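Local coordinates for putative sugar kinase PH1459 (Pyrococcus horikoshii, PDB 3EWM), which probably phosphorylates a sugar, possibly fructose, at the expense of ATP, as a carbohydrate kinase of the PfkB family, at residues L10-I15 and F28-G33; P36-V41 and G284-P289; S54-D59 and K85-V90. One frame throughout, in Å; residues are numbered along the deposited sequence.

Interaction 1: L10-I15 and F28-G33; sequences LLIDLI and FEKHPG
Glu29 O accepts from Ile15 N at 2.7 Å in an almost straight bond (176°), and Leu14 CA adds a C-H...O contact. Five further backbone hydrogen bonds tie Leu11, Asp13 and Ile15 to Gly33, His31 and Glu29, making an antiparallel hairpin of the small sheet that serves as the lid of PfkB-type kinases. On the face of Asp13 and His31, Asp13 OD2 lies 3.5 Å from Gly33 CA, a place left to it because Gly33 has no side chain. A water donates to Asp13 OD2 at 2.8 Å and also to Pro32 O, fastening carboxylate to backbone. Ile15 CD1 meets His31 CD2 at 3.9 Å, the two side chains crossing at about a right angle. Leu14, on the face of Lys30, packs its CB against Phe28 CB at 3.9 Å, while Phe28 CD1 comes to 3.5 Å from Leu14 O. Lys30 CG lies 3.8 Å from Ile12 CG2; its chain then bends (chi3 138°), and NZ donates to Val25 O and Lys23 O of the second subunit. Phe28 and Glu29 also pair with a strand of that subunit, which carries the sheet across the interface. Backbone ladder and apolar stems thus hold the hairpin, while two carbonyls of the second subunit and a cation-pi contact with Tyr64 would help stabilise the Lys30 charge.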
ATOM      1  N   LEU A  10      11.725   2.512  -5.793  1.00  8.27           N
ATOM      2  CA  LEU A  10      10.869   2.576  -6.965  1.00  8.61           C
ATOM      3  C   LEU A  10       9.542   2.080  -6.477  1.00  8.61           C
ATOM      4  O   LEU A  10       9.430   0.964  -5.923  1.00  8.75           O
ATOM      5  CB  LEU A  10      11.410   1.708  -8.113  1.00  8.54           C
ATOM      6  CG  LEU A  10      10.491   1.445  -9.318  1.00  8.42           C
ATOM      7  CD1 LEU A  10      10.105   2.731 -10.047  1.00  6.84           C
ATOM      8  CD2 LEU A  10      11.120   0.420 -10.291  1.00  8.03           C
ATOM      9  N   LEU A  11       8.529   2.928  -6.628  1.00  8.65           N
ATOM     10  CA  LEU A  11       7.254   2.652  -5.974  1.00  9.49           C
ATOM     11  C   LEU A  11       6.079   3.233  -6.728  1.00  8.98           C
ATOM     12  O   LEU A  11       6.258   4.056  -7.632  1.00  9.10           O
ATOM     13  CB  LEU A  11       7.272   3.207  -4.529  1.00  9.20           C
ATOM     14  CG  LEU A  11       7.762   4.654  -4.309  1.00 11.55           C
ATOM     15  CD1 LEU A  11       6.728   5.653  -4.757  1.00 14.01           C
ATOM     16  CD2 LEU A  11       8.121   4.879  -2.840  1.00 11.79           C
ATOM     17  N   ILE A  12       4.877   2.811  -6.327  1.00  9.30           N
ATOM     18  CA  ILE A  12       3.628   3.431  -6.758  1.00  8.97           C
ATOM     19  C   ILE A  12       3.322   4.640  -5.876  1.00  9.28           C
ATOM     20  O   ILE A  12       3.223   4.534  -4.649  1.00  9.98           O
ATOM     21  CB  ILE A  12       2.409   2.439  -6.684  1.00  9.03           C
ATOM     22  CG1 ILE A  12       2.670   1.161  -7.494  1.00  8.89           C
ATOM     23  CG2 ILE A  12       1.123   3.144  -7.104  1.00  7.36           C
ATOM     24  CD1 ILE A  12       2.603   1.371  -9.031  1.00 10.67           C
ATOM     25  N   ASP A  13       3.206   5.806  -6.487  1.00  9.40           N
ATOM     26  CA  ASP A  13       2.632   6.937  -5.782  1.00  9.58           C
ATOM     27  C   ASP A  13       1.140   6.874  -6.004  1.00  9.31           C
ATOM     28  O   ASP A  13       0.660   6.889  -7.145  1.00  9.77           O
ATOM     29  CB  ASP A  13       3.143   8.279  -6.315  1.00  9.89           C
ATOM     30  CG  ASP A  13       4.512   8.651  -5.783  1.00 10.92           C
ATOM     31  OD1 ASP A  13       4.917   8.125  -4.740  1.00 15.78           O
ATOM     32  OD2 ASP A  13       5.171   9.499  -6.399  1.00 12.06           O
ATOM     33  N   LEU A  14       0.403   6.806  -4.913  1.00  8.86           N
ATOM     34  CA  LEU A  14      -1.044   6.922  -5.001  1.00  9.42           C
ATOM     35  C   LEU A  14      -1.366   8.335  -4.583  1.00  9.28           C
ATOM     36  O   LEU A  14      -1.273   8.697  -3.420  1.00  8.74           O
ATOM     37  CB  LEU A  14      -1.720   5.873  -4.142  1.00  9.82           C
ATOM     38  CG  LEU A  14      -1.501   4.543  -4.873  1.00 11.66           C
ATOM     39  CD1 LEU A  14      -1.101   3.431  -3.901  1.00 15.17           C
ATOM     40  CD2 LEU A  14      -2.704   4.194  -5.712  1.00 15.33           C
ATOM     41  N   ILE A  15      -1.663   9.161  -5.573  1.00  9.64           N
ATOM     42  CA  ILE A  15      -1.723  10.593  -5.321  1.00  9.93           C
ATOM     43  C   ILE A  15      -3.151  11.049  -5.159  1.00  9.82           C
ATOM     44  O   ILE A  15      -3.955  10.924  -6.084  1.00  9.60           O
ATOM     45  CB  ILE A  15      -1.053  11.382  -6.446  1.00  9.95           C
ATOM     46  CG1 ILE A  15       0.375  10.842  -6.630  1.00 11.38           C
ATOM     47  CG2 ILE A  15      -1.031  12.872  -6.114  1.00  9.76           C
ATOM     48  CD1 ILE A  15       1.245  11.688  -7.413  1.00 13.29           C
ATOM     49  N   PHE A  28      -7.408   8.279  -5.362  1.00 12.08           N
ATOM     50  CA  PHE A  28      -5.977   8.287  -5.582  1.00 11.67           C
ATOM     51  C   PHE A  28      -5.659   7.888  -7.001  1.00 11.97           C
ATOM     52  O   PHE A  28      -6.081   6.818  -7.464  1.00 11.26           O
ATOM     53  CB  PHE A  28      -5.288   7.309  -4.646  1.00 12.17           C
ATOM     54  CG  PHE A  28      -5.468   7.635  -3.213  1.00 12.49           C
ATOM     55  CD1 PHE A  28      -4.627   8.545  -2.588  1.00 13.38           C
ATOM     56  CD2 PHE A  28      -6.504   7.054  -2.481  1.00 12.34           C
ATOM     57  CE1 PHE A  28      -4.787   8.845  -1.241  1.00 14.17           C
ATOM     58  CE2 PHE A  28      -6.674   7.359  -1.134  1.00 13.05           C
ATOM     59  CZ  PHE A  28      -5.821   8.251  -0.515  1.00 12.04           C
ATOM     60  N   GLU A  29      -4.919   8.766  -7.678  1.00 11.57           N
ATOM     61  CA  GLU A  29      -4.310   8.471  -8.957  1.00 12.27           C
ATOM     62  C   GLU A  29      -3.000   7.696  -8.794  1.00 11.13           C
ATOM     63  O   GLU A  29      -2.130   8.081  -8.003  1.00 10.60           O
ATOM     64  CB  GLU A  29      -4.014   9.775  -9.678  1.00 12.94           C
ATOM     65  CG  GLU A  29      -4.803   9.977 -10.927  1.00 18.97           C
ATOM     66  CD  GLU A  29      -4.161  10.998 -11.831  1.00 22.44           C
ATOM     67  OE1 GLU A  29      -3.832  12.082 -11.335  1.00 24.99           O
ATOM     68  OE2 GLU A  29      -3.953  10.695 -13.029  1.00 28.66           O
ATOM     69  N   LYS A  30      -2.856   6.633  -9.579  1.00 10.44           N
ATOM     70  CA  LYS A  30      -1.678   5.780  -9.533  1.00 10.01           C
ATOM     71  C   LYS A  30      -0.638   6.307 -10.517  1.00 10.29           C
ATOM     72  O   LYS A  30      -0.921   6.512 -11.700  1.00  9.74           O
ATOM     73  CB  LYS A  30      -2.057   4.324  -9.846  1.00 10.19           C
ATOM     74  CG  LYS A  30      -0.917   3.416 -10.330  1.00  9.86           C
ATOM     75  CD  LYS A  30      -1.349   1.930 -10.285  1.00  9.84           C
ATOM     76  CE  LYS A  30      -0.881   1.164 -11.529  1.00 10.17           C
ATOM     77  NZ  LYS A  30      -1.521   1.681 -12.805  1.00 11.00           N
ATOM     78  N   HIS A  31       0.567   6.531 -10.015  1.00  9.92           N
ATOM     79  CA  HIS A  31       1.664   7.008 -10.864  1.00 11.09           C
ATOM     80  C   HIS A  31       2.945   6.331 -10.422  1.00 10.34           C
ATOM     81  O   HIS A  31       3.038   5.879  -9.275  1.00 11.33           O
ATOM     82  CB  HIS A  31       1.853   8.513 -10.717  1.00 10.52           C
ATOM     83  CG  HIS A  31       0.690   9.324 -11.187  1.00 15.16           C
ATOM     84  ND1 HIS A  31       0.462   9.602 -12.520  1.00 18.76           N
ATOM     85  CD2 HIS A  31      -0.304   9.935 -10.498  1.00 17.33           C
ATOM     86  CE1 HIS A  31      -0.631  10.344 -12.630  1.00 19.85           C
ATOM     87  NE2 HIS A  31      -1.112  10.560 -11.418  1.00 19.51           N
ATOM     88  N   PRO A  32       3.948   6.288 -11.313  1.00 10.13           N
ATOM     89  CA  PRO A  32       5.257   5.803 -10.889  1.00  9.88           C
ATOM     90  C   PRO A  32       5.972   6.848 -10.062  1.00 10.28           C
ATOM     91  O   PRO A  32       5.890   8.027 -10.357  1.00 10.11           O
ATOM     92  CB  PRO A  32       6.012   5.582 -12.199  1.00  9.99           C
ATOM     93  CG  PRO A  32       5.044   5.849 -13.299  1.00 10.85           C
ATOM     94  CD  PRO A  32       3.936   6.667 -12.737  1.00  9.89           C
ATOM     95  N   GLY A  33       6.646   6.408  -9.009  1.00 10.04           N
ATOM     96  CA  GLY A  33       7.345   7.325  -8.146  1.00  9.20           C
ATOM     97  C   GLY A  33       8.608   6.749  -7.560  1.00  9.00           C
ATOM     98  O   GLY A  33       9.023   5.607  -7.879  1.00  7.70           O
TER
HETATM   99  O   HOH W   1       4.356   9.842  -9.031  1.00 15.00           O

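Interaction 2: P36-V41 and G284-P289; sequences PANVAV and GAWSTP
Helix 35-45 passes the loop 284-289 most closely at Asn38 and Trp286, whose CA atoms are 5.5 Å apart. Trp286 NE1 donates to Asn38 OD1 at 2.7 Å; the oxygen lies in the indole plane, yet the bond is bent to 130° at the hydrogen. Amide and indole planes stand 67° apart. Asn38 CG, beside the backbone N (chi1 -52°), lies at the indole edge, in its plane, and Asn38 CB touches Ala285 O at 3.5 Å. The other amide end, ND2, bonds Asp247 OD2 and lies against Ala285 CB, which leaves both ends of this buried amide engaged. In this PfkB fold the helix follows directly on the lid strand 27-33, and the Asn38 side chain is about 10 Å from that of Lys190, which binds ATP. One turn on, Val41 sits over the indole: CG2 is 3.4 Å from the centroid of the six-membered ring, a CH-pi contact straight over the face, and CG1 lies 3.7 Å from CD2 of Trp286. Leu69 of helix 60-71 touches both Val41 and Trp286. A water bridges Asn38 O (3.0 Å) and Thr288 OG1 (2.7 Å).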
ATOM      1  N   PRO A  36      14.747   8.308  -6.981  1.00  9.48           N
ATOM      2  CA  PRO A  36      15.782   7.844  -7.918  1.00  9.87           C
ATOM      3  C   PRO A  36      15.190   7.428  -9.264  1.00  9.15           C
ATOM      4  O   PRO A  36      15.822   7.627 -10.290  1.00  9.35           O
ATOM      5  CB  PRO A  36      16.402   6.637  -7.201  1.00 10.37           C
ATOM      6  CG  PRO A  36      15.924   6.760  -5.754  1.00 11.69           C
ATOM      7  CD  PRO A  36      14.588   7.380  -5.848  1.00  9.06           C
ATOM      8  N   ALA A  37      13.975   6.879  -9.251  1.00  8.52           N
ATOM      9  CA  ALA A  37      13.267   6.573 -10.491  1.00  8.37           C
ATOM     10  C   ALA A  37      12.971   7.870 -11.233  1.00  8.30           C
ATOM     11  O   ALA A  37      13.121   7.942 -12.453  1.00  7.96           O
ATOM     12  CB  ALA A  37      11.997   5.846 -10.198  1.00  8.37           C
ATOM     13  N   ASN A  38      12.529   8.889 -10.495  1.00  7.90           N
ATOM     14  CA  ASN A  38      12.172  10.149 -11.135  1.00  8.33           C
ATOM     15  C   ASN A  38      13.395  10.793 -11.754  1.00  7.77           C
ATOM     16  O   ASN A  38      13.321  11.363 -12.834  1.00  7.82           O
ATOM     17  CB  ASN A  38      11.519  11.129 -10.151  1.00  8.77           C
ATOM     18  CG  ASN A  38      10.341  10.523  -9.392  1.00  9.81           C
ATOM     19  OD1 ASN A  38       9.732   9.552  -9.824  1.00 10.09           O
ATOM     20  ND2 ASN A  38      10.032  11.099  -8.228  1.00 12.90           N
ATOM     21  N   VAL A  39      14.514  10.724 -11.042  1.00  7.22           N
ATOM     22  CA  VAL A  39      15.769  11.257 -11.550  1.00  7.51           C
ATOM     23  C   VAL A  39      16.214  10.444 -12.776  1.00  7.36           C
ATOM     24  O   VAL A  39      16.655  11.002 -13.777  1.00  7.54           O
ATOM     25  CB  VAL A  39      16.882  11.233 -10.486  1.00  7.10           C
ATOM     26  CG1 VAL A  39      18.224  11.670 -11.116  1.00  8.34           C
ATOM     27  CG2 VAL A  39      16.541  12.152  -9.327  1.00  7.26           C
ATOM     28  N   ALA A  40      16.068   9.128 -12.685  1.00  7.22           N
ATOM     29  CA  ALA A  40      16.452   8.242 -13.789  1.00  8.03           C
ATOM     30  C   ALA A  40      15.678   8.594 -15.048  1.00  8.25           C
ATOM     31  O   ALA A  40      16.253   8.638 -16.132  1.00  8.96           O
ATOM     32  CB  ALA A  40      16.217   6.780 -13.424  1.00  6.97           C
ATOM     33  N   VAL A  41      14.376   8.843 -14.903  1.00  8.54           N
ATOM     34  CA  VAL A  41      13.553   9.273 -16.039  1.00  7.75           C
ATOM     35  C   VAL A  41      14.019  10.646 -16.562  1.00  7.93           C
ATOM     36  O   VAL A  41      14.164  10.835 -17.770  1.00  7.37           O
ATOM     37  CB  VAL A  41      12.042   9.261 -15.669  1.00  8.55           C
ATOM     38  CG1 VAL A  41      11.186  10.009 -16.712  1.00  9.54           C
ATOM     39  CG2 VAL A  41      11.572   7.827 -15.487  1.00  7.74           C
ATOM     40  N   GLY A 284       3.160  16.147 -12.429  1.00 16.43           N
ATOM     41  CA  GLY A 284       3.569  14.887 -11.812  1.00 15.98           C
ATOM     42  C   GLY A 284       5.037  14.759 -11.451  1.00 15.08           C
ATOM     43  O   GLY A 284       5.842  15.693 -11.646  1.00 14.59           O
ATOM     44  N   ALA A 285       5.374  13.590 -10.924  1.00 13.88           N
ATOM     45  CA  ALA A 285       6.723  13.307 -10.428  1.00 13.50           C
ATOM     46  C   ALA A 285       7.794  13.220 -11.519  1.00 12.73           C
ATOM     47  O   ALA A 285       8.988  13.364 -11.225  1.00 12.88           O
ATOM     48  CB  ALA A 285       6.719  12.033  -9.574  1.00 12.87           C
ATOM     49  N   TRP A 286       7.382  12.982 -12.770  1.00 11.75           N
ATOM     50  CA  TRP A 286       8.320  12.944 -13.899  1.00 11.14           C
ATOM     51  C   TRP A 286       8.075  14.140 -14.789  1.00 11.46           C
ATOM     52  O   TRP A 286       7.414  14.043 -15.834  1.00 11.12           O
ATOM     53  CB  TRP A 286       8.162  11.672 -14.744  1.00 10.88           C
ATOM     54  CG  TRP A 286       8.461  10.414 -14.017  1.00  9.77           C
ATOM     55  CD1 TRP A 286       8.967  10.291 -12.753  1.00 10.95           C
ATOM     56  CD2 TRP A 286       8.315   9.089 -14.521  1.00 10.45           C
ATOM     57  NE1 TRP A 286       9.121   8.975 -12.428  1.00  9.47           N
ATOM     58  CE2 TRP A 286       8.735   8.208 -13.496  1.00 11.19           C
ATOM     59  CE3 TRP A 286       7.855   8.554 -15.733  1.00  9.82           C
ATOM     60  CZ2 TRP A 286       8.734   6.824 -13.652  1.00  9.52           C
ATOM     61  CZ3 TRP A 286       7.846   7.161 -15.882  1.00 10.47           C
ATOM     62  CH2 TRP A 286       8.281   6.319 -14.848  1.00 10.03           C
ATOM     63  N   SER A 287       8.607  15.272 -14.366  1.00 11.63           N
ATOM     64  CA  SER A 287       8.289  16.525 -15.011  1.00 12.40           C
ATOM     65  C   SER A 287       9.472  17.090 -15.812  1.00 12.26           C
ATOM     66  O   SER A 287       9.342  18.143 -16.430  1.00 13.20           O
ATOM     67  CB  SER A 287       7.798  17.525 -13.965  1.00 11.67           C
ATOM     68  OG  SER A 287       8.875  17.933 -13.167  1.00 14.44           O
ATOM     69  N   THR A 288      10.599  16.383 -15.834  1.00 11.94           N
ATOM     70  CA  THR A 288      11.785  16.865 -16.550  1.00 12.13           C
ATOM     71  C   THR A 288      11.415  17.074 -18.021  1.00 12.15           C
ATOM     72  O   THR A 288      10.862  16.176 -18.633  1.00 12.74           O
ATOM     73  CB  THR A 288      12.941  15.853 -16.497  1.00 11.63           C
ATOM     74  OG1 THR A 288      13.263  15.570 -15.135  1.00 11.34           O
ATOM     75  CG2 THR A 288      14.186  16.387 -17.242  1.00 10.24           C
ATOM     76  N   PRO A 289      11.714  18.256 -18.576  1.00 12.98           N
ATOM     77  CA  PRO A 289      11.489  18.463 -20.005  1.00 13.06           C
ATOM     78  C   PRO A 289      12.418  17.597 -20.849  1.00 13.72           C
ATOM     79  O   PRO A 289      13.475  17.174 -20.390  1.00 13.24           O
ATOM     80  CB  PRO A 289      11.805  19.941 -20.198  1.00 12.70           C
ATOM     81  CG  PRO A 289      12.795  20.252 -19.082  1.00 14.18           C
ATOM     82  CD  PRO A 289      12.243  19.472 -17.926  1.00 13.12           C
TER
HETATM   83  O   HOH W   2      11.739  13.579 -14.026  1.00 12.52           O

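Interaction 3: S54-D59 and K85-V90; sequences SKVGND and KHTGIV
Thr87 overlaps the carboxylate of Asp59, which it meets with both side chain and backbone: OG1 donates to OD1 of Asp59 at 2.5 Å, and Thr87 N donates to Asp59 OD2 at 3.0 Å with a fairly straight bond (162°). Asp59 is the N-cap of helix 60-71, and its OD1 also accepts from Gly62 N, so one carboxylate joins that helix start to the chain that enters strand 88-93. Strand 49-57 of the large sheet of this PfkB fold is thereby tied to the small lid sheet. Asp59 CG lies between the backbone N and the carbonyl carbon (chi1 58°), and OD2 occupies the place where a CB of Gly57 would stand. OD2 takes the Thr87 N-H on its syn side; OG1 approaches OD1 from the syn side too, though 24° out of the carboxylate plane. While its hydroxyl donates to Asp59, Thr87 OG1 accepts a hydrogen bond from Gly57 N at 2.8 Å. Helix end and donors together would favour a charged Asp59. Gly57 CA comes to 3.3 Å from Lys85 O, an approach eased by its lack of a side chain, and just beyond it Asn58 centres an inverse gamma turn. On the second subunit, Tyr104 OH bonds Thr87 O and the Tyr104 ring meets that of His86. Further back a water bridges the two segments, donating to Lys55 O at 2.7 Å and accepting from Gly88 N. At the edge of the His86 ring, in its plane, Asp59 OD2 stands 3.9 Å from CD2.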
ATOM      1  N   SER A  54      16.695  -1.193  -8.563  1.00  8.54           N
ATOM      2  CA  SER A  54      15.672  -1.189  -7.561  1.00  8.06           C
ATOM      3  C   SER A  54      15.058  -2.575  -7.464  1.00  8.43           C
ATOM      4  O   SER A  54      15.575  -3.551  -8.040  1.00  7.63           O
ATOM      5  CB  SER A  54      14.603  -0.143  -7.871  1.00  8.27           C
ATOM      6  OG  SER A  54      13.811   0.052  -6.718  1.00  8.12           O
ATOM      7  N   LYS A  55      13.954  -2.664  -6.732  1.00  8.20           N
ATOM      8  CA  LYS A  55      13.326  -3.944  -6.525  1.00  9.01           C
ATOM      9  C   LYS A  55      11.850  -3.683  -6.386  1.00  8.61           C
ATOM     10  O   LYS A  55      11.437  -2.787  -5.635  1.00  9.31           O
ATOM     11  CB  LYS A  55      13.880  -4.622  -5.260  1.00  8.47           C
ATOM     12  CG  LYS A  55      13.733  -6.141  -5.269  1.00 10.44           C
ATOM     13  CD  LYS A  55      14.456  -6.751  -4.093  1.00 10.13           C
ATOM     14  CE  LYS A  55      14.264  -8.258  -4.039  1.00 11.70           C
ATOM     15  NZ  LYS A  55      15.034  -8.865  -2.918  1.00 11.91           N
ATOM     16  N   VAL A  56      11.063  -4.438  -7.143  1.00  8.12           N
ATOM     17  CA  VAL A  56       9.596  -4.325  -7.073  1.00  7.94           C
ATOM     18  C   VAL A  56       9.046  -5.699  -6.728  1.00  8.84           C
ATOM     19  O   VAL A  56       9.787  -6.688  -6.706  1.00  8.29           O
ATOM     20  CB  VAL A  56       8.984  -3.812  -8.412  1.00  7.48           C
ATOM     21  CG1 VAL A  56       9.401  -2.366  -8.685  1.00  6.39           C
ATOM     22  CG2 VAL A  56       9.389  -4.708  -9.581  1.00  8.08           C
ATOM     23  N   GLY A  57       7.748  -5.764  -6.461  1.00  8.85           N
ATOM     24  CA  GLY A  57       7.099  -7.032  -6.221  1.00  9.36           C
ATOM     25  C   GLY A  57       6.856  -7.702  -7.557  1.00  9.61           C
ATOM     26  O   GLY A  57       6.705  -7.041  -8.594  1.00  9.05           O
ATOM     27  N   ASN A  58       6.810  -9.024  -7.531  1.00 10.64           N
ATOM     28  CA  ASN A  58       6.299  -9.777  -8.671  1.00 11.99           C
ATOM     29  C   ASN A  58       4.775  -9.633  -8.670  1.00 11.80           C
ATOM     30  O   ASN A  58       4.033 -10.526  -8.267  1.00 12.41           O
ATOM     31  CB  ASN A  58       6.739 -11.247  -8.610  1.00 12.97           C
ATOM     32  CG  ASN A  58       6.195 -12.064  -9.774  1.00 15.77           C
ATOM     33  OD1 ASN A  58       5.814 -11.514 -10.824  1.00 15.66           O
ATOM     34  ND2 ASN A  58       6.157 -13.387  -9.598  1.00 19.85           N
ATOM     35  N   ASP A  59       4.324  -8.463  -9.087  1.00 11.84           N
ATOM     36  CA  ASP A  59       2.918  -8.111  -9.029  1.00 11.66           C
ATOM     37  C   ASP A  59       2.602  -7.090 -10.118  1.00 11.62           C
ATOM     38  O   ASP A  59       3.520  -6.601 -10.782  1.00 11.33           O
ATOM     39  CB  ASP A  59       2.513  -7.677  -7.611  1.00 11.76           C
ATOM     40  CG  ASP A  59       3.314  -6.492  -7.068  1.00 11.96           C
ATOM     41  OD1 ASP A  59       3.488  -5.485  -7.776  1.00 10.67           O
ATOM     42  OD2 ASP A  59       3.722  -6.560  -5.887  1.00 10.01           O
ATOM     43  N   LYS A  85       7.933  -9.806  -1.297  1.00 15.30           N
ATOM     44  CA  LYS A  85       7.465  -8.499  -0.853  1.00 13.73           C
ATOM     45  C   LYS A  85       6.724  -7.872  -2.012  1.00 12.87           C
ATOM     46  O   LYS A  85       7.019  -8.152  -3.157  1.00 13.36           O
ATOM     47  CB  LYS A  85       8.606  -7.581  -0.385  1.00 12.89           C
ATOM     48  CG  LYS A  85       9.526  -8.131   0.727  1.00 13.28           C
ATOM     49  CD  LYS A  85       8.832  -8.332   2.047  1.00 11.55           C
ATOM     50  CE  LYS A  85       9.822  -8.841   3.113  1.00 13.22           C
ATOM     51  NZ  LYS A  85       9.153  -8.872   4.448  1.00 16.49           N
ATOM     52  N   HIS A  86       5.730  -7.060  -1.698  1.00 12.44           N
ATOM     53  CA  HIS A  86       4.961  -6.383  -2.724  1.00 11.62           C
ATOM     54  C   HIS A  86       5.656  -5.100  -3.120  1.00 10.56           C
ATOM     55  O   HIS A  86       6.506  -4.588  -2.395  1.00  9.22           O
ATOM     56  CB  HIS A  86       3.541  -6.132  -2.230  1.00 11.91           C
ATOM     57  CG  HIS A  86       2.821  -7.403  -1.928  1.00 15.73           C
ATOM     58  ND1 HIS A  86       2.574  -7.835  -0.641  1.00 18.89           N
ATOM     59  CD2 HIS A  86       2.405  -8.395  -2.747  1.00 18.75           C
ATOM     60  CE1 HIS A  86       1.990  -9.019  -0.687  1.00 19.48           C
ATOM     61  NE2 HIS A  86       1.877  -9.381  -1.954  1.00 20.01           N
ATOM     62  N   THR A  87       5.286  -4.619  -4.294  1.00  9.79           N
ATOM     63  CA  THR A  87       5.811  -3.392  -4.832  1.00  9.12           C
ATOM     64  C   THR A  87       5.567  -2.245  -3.855  1.00  8.46           C
ATOM     65  O   THR A  87       4.495  -2.139  -3.252  1.00  8.05           O
ATOM     66  CB  THR A  87       5.136  -3.115  -6.178  1.00  8.47           C
ATOM     67  OG1 THR A  87       5.502  -4.151  -7.108  1.00  9.43           O
ATOM     68  CG2 THR A  87       5.561  -1.778  -6.722  1.00  8.14           C
ATOM     69  N   GLY A  88       6.578  -1.407  -3.688  1.00  8.43           N
ATOM     70  CA  GLY A  88       6.427  -0.193  -2.911  1.00  8.38           C
ATOM     71  C   GLY A  88       5.195   0.601  -3.284  1.00  8.62           C
ATOM     72  O   GLY A  88       4.842   0.742  -4.468  1.00  8.70           O
ATOM     73  N   ILE A  89       4.548   1.126  -2.255  1.00  8.75           N
ATOM     74  CA  ILE A  89       3.441   2.013  -2.429  1.00  8.98           C
ATOM     75  C   ILE A  89       3.564   3.142  -1.413  1.00  8.72           C
ATOM     76  O   ILE A  89       4.064   2.979  -0.291  1.00  8.28           O
ATOM     77  CB  ILE A  89       2.049   1.307  -2.265  1.00  9.42           C
ATOM     78  CG1 ILE A  89       1.952   0.655  -0.889  1.00 11.00           C
ATOM     79  CG2 ILE A  89       1.727   0.331  -3.455  1.00  9.11           C
ATOM     80  CD1 ILE A  89       0.549   0.399  -0.478  1.00 17.77           C
ATOM     81  N   VAL A  90       3.157   4.313  -1.847  1.00  8.95           N
ATOM     82  CA  VAL A  90       3.007   5.421  -0.947  1.00  8.95           C
ATOM     83  C   VAL A  90       1.740   6.171  -1.317  1.00  9.14           C
ATOM     84  O   VAL A  90       1.462   6.378  -2.491  1.00  8.73           O
ATOM     85  CB  VAL A  90       4.275   6.346  -0.912  1.00  9.32           C
ATOM     86  CG1 VAL A  90       4.620   6.854  -2.277  1.00 11.11           C
ATOM     87  CG2 VAL A  90       4.072   7.536   0.078  1.00  7.50           C
TER
HETATM   88  O   HOH W   3       9.080  -1.521  -5.054  1.00  7.98           O
HETATM   89  O   HOH W   4       5.745 -10.432  -4.651  1.00 25.09           O

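Along the chain, interaction 1 closes before the other two open, and interaction 3 lies within the long loop closed by interaction 2. Interactions 1 and 3 have centres about 12 Å apart and both reach the lid sheet, where strands 11-16 and 88-93 are neighbours; both touch the second subunit. Interaction 2, its centre about 13 Å from that of interaction 1 and 18 Å from that of interaction 3, belongs to the body nearer the ATP site. Pro32 CB packs on Trp286 CZ2 (3.3 Å), joining interactions 1 and 2, while strand 27-33 leads into helix 35-45. The dimerising lid is thus joined to the body twice, through interaction 2 and, at strand 49-57 of the large sheet, through interaction 3.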